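Local coordinates for Lmo2349 protein (Listeria monocytogenes, PDB 4GVO) that probably captures L-cystine or related amino acids outside the cell and delivers them to an ABC transporter, as its solute-binding component, at residues Q100-D105 / I184-V189; L88-A93 / E215-I220. All blocks are in the same frame, centred on the assembly; numbering follows the deposited sequence.

Contact 1: residues Q100-D105 / I184-V189; sequences QLTVLD and IKEKVV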
loop_
_atom_site.group_PDB
_atom_site.type_symbol
_atom_site.label_atom_id
_atom_site.label_comp_id
_atom_site.label_asym_id
_atom_site.label_seq_id
_atom_site.Cartn_x
_atom_site.Cartn_y
_atom_site.Cartn_z
ATOM N N GLN A 100 3.830 -9.077 7.109
ATOM C CA GLN A 100 4.484 -9.723 8.224
ATOM C C GLN A 100 4.767 -8.710 9.314
ATOM O O GLN A 100 5.011 -7.528 9.013
ATOM C CB GLN A 100 5.828 -10.359 7.818
ATOM C CG GLN A 100 5.669 -11.640 7.008
ATOM C CD GLN A 100 6.961 -12.079 6.388
ATOM O OE1 GLN A 100 7.337 -11.589 5.361
ATOM N NE2 GLN A 100 7.683 -12.986 7.077
ATOM N N LEU A 101 4.807 -9.158 10.561
ATOM C CA LEU A 101 5.402 -8.349 11.611
ATOM C C LEU A 101 6.786 -7.916 11.187
ATOM O O LEU A 101 7.528 -8.656 10.552
ATOM C CB LEU A 101 5.486 -9.076 12.922
ATOM C CG LEU A 101 4.182 -9.543 13.561
ATOM C CD1 LEU A 101 4.460 -10.294 14.859
ATOM C CD2 LEU A 101 3.213 -8.369 13.784
ATOM N N THR A 102 7.120 -6.684 11.549
ATOM C CA THR A 102 8.380 -6.089 11.141
ATOM C C THR A 102 8.972 -5.440 12.396
ATOM O O THR A 102 8.282 -4.774 13.152
ATOM C CB THR A 102 8.124 -5.077 10.021
ATOM O OG1 THR A 102 7.663 -5.776 8.861
ATOM C CG2 THR A 102 9.410 -4.312 9.660
ATOM N N VAL A 103 10.255 -5.701 12.632
ATOM C CA VAL A 103 10.949 -5.291 13.843
ATOM C C VAL A 103 12.319 -4.698 13.507
ATOM O O VAL A 103 12.783 -4.764 12.379
ATOM C CB VAL A 103 11.120 -6.497 14.788
ATOM C CG1 VAL A 103 9.759 -7.029 15.268
ATOM C CG2 VAL A 103 11.960 -7.594 14.110
ATOM N N LEU A 104 12.956 -4.085 14.497
ATOM C CA LEU A 104 14.387 -3.733 14.350
ATOM C C LEU A 104 15.207 -4.981 14.039
ATOM O O LEU A 104 14.955 -6.059 14.568
ATOM C CB LEU A 104 14.892 -3.179 15.628
ATOM C CG LEU A 104 14.696 -1.799 16.000
ATOM C CD1 LEU A 104 15.560 -1.632 17.285
ATOM C CD2 LEU A 104 15.136 -0.840 14.889
ATOM N N ASP A 105 16.220 -4.837 13.204
ATOM C CA ASP A 105 17.000 -5.983 12.785
ATOM C C ASP A 105 17.631 -6.728 13.967
ATOM O O ASP A 105 17.777 -7.951 13.924
ATOM C CB ASP A 105 18.081 -5.545 11.796
ATOM C CG ASP A 105 18.806 -6.700 11.220
ATOM O OD1 ASP A 105 18.247 -7.378 10.338
ATOM O OD2 ASP A 105 19.935 -6.947 11.691
ATOM N N ILE A 184 18.152 3.090 10.327
ATOM C CA ILE A 184 17.267 2.223 11.088
ATOM C C ILE A 184 17.004 1.024 10.174
ATOM O O ILE A 184 16.274 1.161 9.178
ATOM C CB ILE A 184 15.924 2.932 11.465
ATOM C CG1 ILE A 184 16.198 4.281 12.176
ATOM C CG2 ILE A 184 15.002 1.965 12.266
ATOM C CD1 ILE A 184 15.025 5.263 12.100
ATOM N N LYS A 185 17.576 -0.130 10.482
ATOM C CA LYS A 185 17.296 -1.364 9.687
ATOM C C LYS A 185 16.160 -2.145 10.301
ATOM O O LYS A 185 16.161 -2.451 11.501
ATOM C CB LYS A 185 18.541 -2.247 9.618
ATOM C CG LYS A 185 19.799 -1.573 9.105
ATOM C CD LYS A 185 19.678 -1.001 7.696
ATOM C CE LYS A 185 21.052 -0.452 7.287
ATOM N NZ LYS A 185 21.052 0.082 5.905
ATOM N N GLU A 186 15.210 -2.499 9.450
ATOM C CA GLU A 186 14.062 -3.301 9.832
ATOM C C GLU A 186 14.152 -4.646 9.182
ATOM O O GLU A 186 14.864 -4.859 8.197
ATOM C CB GLU A 186 12.797 -2.625 9.364
ATOM C CG GLU A 186 12.539 -1.303 10.061
ATOM C CD GLU A 186 11.304 -0.586 9.553
ATOM O OE1 GLU A 186 10.575 -1.164 8.735
ATOM O OE2 GLU A 186 11.102 0.608 9.889
ATOM N N LYS A 187 13.456 -5.608 9.758
ATOM C CA LYS A 187 13.353 -6.958 9.146
ATOM C C LYS A 187 11.943 -7.504 9.369
ATOM O O LYS A 187 11.339 -7.251 10.416
ATOM C CB LYS A 187 14.436 -7.910 9.662
ATOM C CG LYS A 187 14.229 -8.379 11.074
ATOM C CD LYS A 187 15.338 -9.303 11.524
ATOM C CE LYS A 187 15.151 -9.658 12.989
ATOM N NZ LYS A 187 16.362 -10.361 13.481
ATOM N N VAL A 188 11.457 -8.291 8.406
ATOM C CA VAL A 188 10.228 -9.065 8.622
ATOM C C VAL A 188 10.549 -10.296 9.459
ATOM O O VAL A 188 11.661 -10.870 9.378
ATOM C CB VAL A 188 9.544 -9.466 7.270
ATOM C CG1 VAL A 188 9.088 -8.214 6.525
ATOM C CG2 VAL A 188 10.434 -10.346 6.398
ATOM N N VAL A 189 9.591 -10.692 10.287
ATOM C CA VAL A 189 9.713 -11.876 11.130
ATOM C C VAL A 189 8.404 -12.635 11.069
ATOM O O VAL A 189 7.348 -12.070 10.816
ATOM C CB VAL A 189 10.094 -11.562 12.589
ATOM C CG1 VAL A 189 11.499 -10.970 12.663
ATOM C CG2 VAL A 189 9.083 -10.669 13.268
HETATM O O HOH W 1 4.629 -12.024 11.038
HETATM O O HOH W 2 17.251 -6.125 8.029
#
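Lys-187 runs across Asp-105 at about a right angle. Its CG sits between the backbone N and the carbonyl carbon (chi1 73°), and from there the extended chain passes Val-103, with CG 3.9 Å from Val-103 CG2. It ends with NZ 2.8 Å from Asp-105 O, tilted out of the carbonyl plane. The nearby carboxylate is not in charge contact: Asp-105 OD1 is 4.7 Å from Lys-187 NZ and instead meets the methylene CD. On the same face, Val-103 and Val-189 also cross at about a right angle, CG2 of the former lying 3.7 Å from CG1 of the latter. On the other face, Thr-102 OG1 touches Val-188 CG1. The methyl CG2 of Thr-102 comes 3.5 Å from Glu-186 OE1, while Gln-100 lays its amide end against Val-188, OE1 to CG2, its NE2 bonding to Gly-190 O.

The backbones are antiparallel, their short axes at 143°. Val-103 N and Lys-187 O bond at 2.9 Å, and Lys-187 N returns the bond to Val-103 O at 2.8 Å. Val-189 N bonds to Leu-101 O at 2.9 Å, and a water joins Leu-101 N to Val-189 O. Beyond the strand end, Asp-105 N bonds to Lys-185 O, and a second water donates to both Asp-105 OD1 and Glu-186 O. Val-175 of helix 172-180 packs on Thr-102 and Glu-186.

The contact is thus antiparallel strand pairing in the mixed sheet of a family 3 solute-binding protein, held chiefly by four backbone bonds. Asp-105 O and Asn-108 OD1 hold the ammonium directly; the carboxylate may add longer-range attraction.

Contact 2: residues L88-A93 / E215-I220; sequences LFNDVA and EALQSI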
loop_
_atom_site.group_PDB
_atom_site.type_symbol
_atom_site.label_atom_id
_atom_site.label_comp_id
_atom_site.label_asym_id
_atom_site.label_seq_id
_atom_site.Cartn_x
_atom_site.Cartn_y
_atom_site.Cartn_z
ATOM N N LEU A 88 -15.790 -0.813 -5.211
ATOM C CA LEU A 88 -15.460 -1.669 -6.330
ATOM C C LEU A 88 -13.958 -1.808 -6.476
ATOM O O LEU A 88 -13.238 -0.823 -6.468
ATOM C CB LEU A 88 -16.076 -1.080 -7.592
ATOM C CG LEU A 88 -15.828 -1.809 -8.904
ATOM C CD1 LEU A 88 -16.395 -3.232 -8.825
ATOM C CD2 LEU A 88 -16.479 -1.012 -10.019
ATOM N N PHE A 89 -13.494 -3.040 -6.606
ATOM C CA PHE A 89 -12.114 -3.325 -7.010
ATOM C C PHE A 89 -12.104 -3.749 -8.473
ATOM O O PHE A 89 -12.974 -4.512 -8.895
ATOM C CB PHE A 89 -11.506 -4.445 -6.194
ATOM C CG PHE A 89 -11.209 -4.043 -4.767
ATOM C CD1 PHE A 89 -12.212 -3.904 -3.841
ATOM C CD2 PHE A 89 -9.939 -3.746 -4.370
ATOM C CE1 PHE A 89 -11.893 -3.534 -2.514
ATOM C CE2 PHE A 89 -9.630 -3.352 -3.073
ATOM C CZ PHE A 89 -10.599 -3.279 -2.147
ATOM N N ASN A 90 -11.128 -3.281 -9.256
ATOM C CA ASN A 90 -10.988 -3.817 -10.598
ATOM C C ASN A 90 -10.545 -5.292 -10.497
ATOM O O ASN A 90 -10.168 -5.755 -9.410
ATOM C CB ASN A 90 -10.074 -2.960 -11.454
ATOM C CG ASN A 90 -8.636 -3.052 -11.030
ATOM O OD1 ASN A 90 -8.317 -2.718 -9.894
ATOM N ND2 ASN A 90 -7.767 -3.512 -11.926
ATOM N N ASP A 91 -10.606 -6.030 -11.615
ATOM C CA ASP A 91 -10.303 -7.477 -11.627
ATOM C C ASP A 91 -8.838 -7.819 -11.718
ATOM O O ASP A 91 -8.438 -8.932 -11.321
ATOM C CB ASP A 91 -11.003 -8.200 -12.800
ATOM C CG ASP A 91 -12.497 -8.444 -12.562
ATOM O OD1 ASP A 91 -13.049 -8.092 -11.505
ATOM O OD2 ASP A 91 -13.139 -9.016 -13.468
ATOM N N VAL A 92 -8.025 -6.917 -12.264
ATOM C CA VAL A 92 -6.639 -7.252 -12.556
ATOM C C VAL A 92 -5.704 -6.651 -11.496
ATOM O O VAL A 92 -5.612 -5.434 -11.369
ATOM C CB VAL A 92 -6.260 -6.788 -13.968
ATOM C CG1 VAL A 92 -4.804 -7.127 -14.269
ATOM C CG2 VAL A 92 -7.218 -7.398 -15.023
ATOM N N ALA A 93 -4.989 -7.485 -10.754
ATOM C CA ALA A 93 -4.081 -7.009 -9.710
ATOM C C ALA A 93 -2.825 -6.431 -10.334
ATOM O O ALA A 93 -2.404 -6.821 -11.461
ATOM C CB ALA A 93 -3.690 -8.193 -8.813
ATOM N N GLU A 215 -8.935 -3.453 -19.006
ATOM C CA GLU A 215 -8.482 -3.634 -20.388
ATOM C C GLU A 215 -7.092 -3.029 -20.577
ATOM O O GLU A 215 -6.177 -3.652 -21.110
ATOM C CB GLU A 215 -9.504 -3.019 -21.355
ATOM C CG GLU A 215 -10.782 -3.805 -21.451
ATOM C CD GLU A 215 -11.951 -3.073 -22.119
ATOM O OE1 GLU A 215 -11.836 -1.878 -22.485
ATOM O OE2 GLU A 215 -13.028 -3.692 -22.267
ATOM N N ALA A 216 -6.927 -1.818 -20.080
ATOM C CA ALA A 216 -5.642 -1.163 -20.200
ATOM C C ALA A 216 -4.543 -1.913 -19.425
ATOM O O ALA A 216 -3.434 -2.137 -19.929
ATOM C CB ALA A 216 -5.746 0.281 -19.722
ATOM N N LEU A 217 -4.837 -2.273 -18.174
ATOM C CA LEU A 217 -3.863 -2.957 -17.358
ATOM C C LEU A 217 -3.514 -4.313 -18.001
ATOM O O LEU A 217 -2.354 -4.707 -17.974
ATOM C CB LEU A 217 -4.398 -3.160 -15.929
ATOM C CG LEU A 217 -3.397 -3.660 -14.866
ATOM C CD1 LEU A 217 -2.011 -3.052 -14.907
ATOM C CD2 LEU A 217 -4.048 -3.499 -13.476
ATOM N N GLN A 218 -4.489 -5.045 -18.540
ATOM C CA GLN A 218 -4.162 -6.319 -19.164
ATOM C C GLN A 218 -3.215 -6.117 -20.343
ATOM O O GLN A 218 -2.316 -6.902 -20.550
ATOM C CB GLN A 218 -5.431 -7.023 -19.645
ATOM C CG GLN A 218 -5.164 -8.457 -20.071
ATOM C CD GLN A 218 -4.682 -9.285 -18.880
ATOM O OE1 GLN A 218 -5.373 -9.373 -17.863
ATOM N NE2 GLN A 218 -3.507 -9.882 -18.992
ATOM N N SER A 219 -3.420 -5.061 -21.128
ATOM C CA SER A 219 -2.493 -4.803 -22.243
ATOM C C SER A 219 -1.093 -4.425 -21.763
ATOM O O SER A 219 -0.101 -4.758 -22.404
ATOM C CB SER A 219 -3.052 -3.749 -23.204
ATOM O OG SER A 219 -3.046 -2.455 -22.667
ATOM N N ILE A 220 -1.000 -3.749 -20.627
ATOM C CA ILE A 220 0.262 -3.426 -19.981
ATOM C C ILE A 220 0.983 -4.675 -19.483
ATOM O O ILE A 220 2.207 -4.771 -19.562
ATOM C CB ILE A 220 -0.005 -2.391 -18.871
ATOM C CG1 ILE A 220 -0.409 -1.046 -19.508
ATOM C CG2 ILE A 220 1.175 -2.199 -17.916
ATOM C CD1 ILE A 220 -1.103 -0.086 -18.545
#
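Val-92 and Leu-217 meet through branches that their first torsions set in place: CG1 of Val-92 is anti to the backbone N (chi1 179°), and so is CG of Leu-217 (chi1 -170°). The two side chains slide past each other in opposite directions, which brings Val-92 CG1 to 3.8 Å from Leu-217 CG. The CD2 methyl of the leucine goes further and lies 3.3 Å from Val-92 O, so it touches the valine backbone as well as its side chain.

Two amide side chains also touch this apolar pair. Asn-90 crosses Leu-217 at about a right angle, with ND2 4.0 Å from CD2. The same ND2 gives a weak hydrogen bond of 2.9 Å to Val-92 O. Gln-218 crosses Val-92 at a similar angle, OE1 lying 3.9 Å from CG2, while its NE2 is bonded to Asp-222 OD1. Leu-38 of helix 34-44 and Tyr-94 also pack on Leu-217.

Between 88-93 and 215-220 themselves the chemistry is therefore van der Waals packing, the loop between strands 88-89 and 95-104 resting on helix 207-222. The firmer link comes one residue before 215-220: Asp-214 accepts from Asn-90 ND2 and Val-92 N through OD1 and from Asp-91 N through OD2, which probably stabilises its carboxylate, while the buried Asn-90 amide is also satisfied at OD1, by Phe-200 N.

Contact 1 and contact 2 lie on opposite sides of the chain's centre, about 32 Å apart between centres and 18 Å between nearest atoms. Both reach the same mixed sheet, since strands 88-89 and 95-104 each pair with strand 191-202; the two also follow each other in the chain. Contact 1 is partly buried and large (652 Å²), a strand pairing held by backbone bonds with a charged, water-bridged end. Contact 2 is smaller (177 Å²) but more buried, a loop against helix 207-222 held by apolar packing. Both lie away from the bound amino acids: the side chain of Glu-186 is about 11 Å from the bound histidine, and that of Asn-90 about 12 Å.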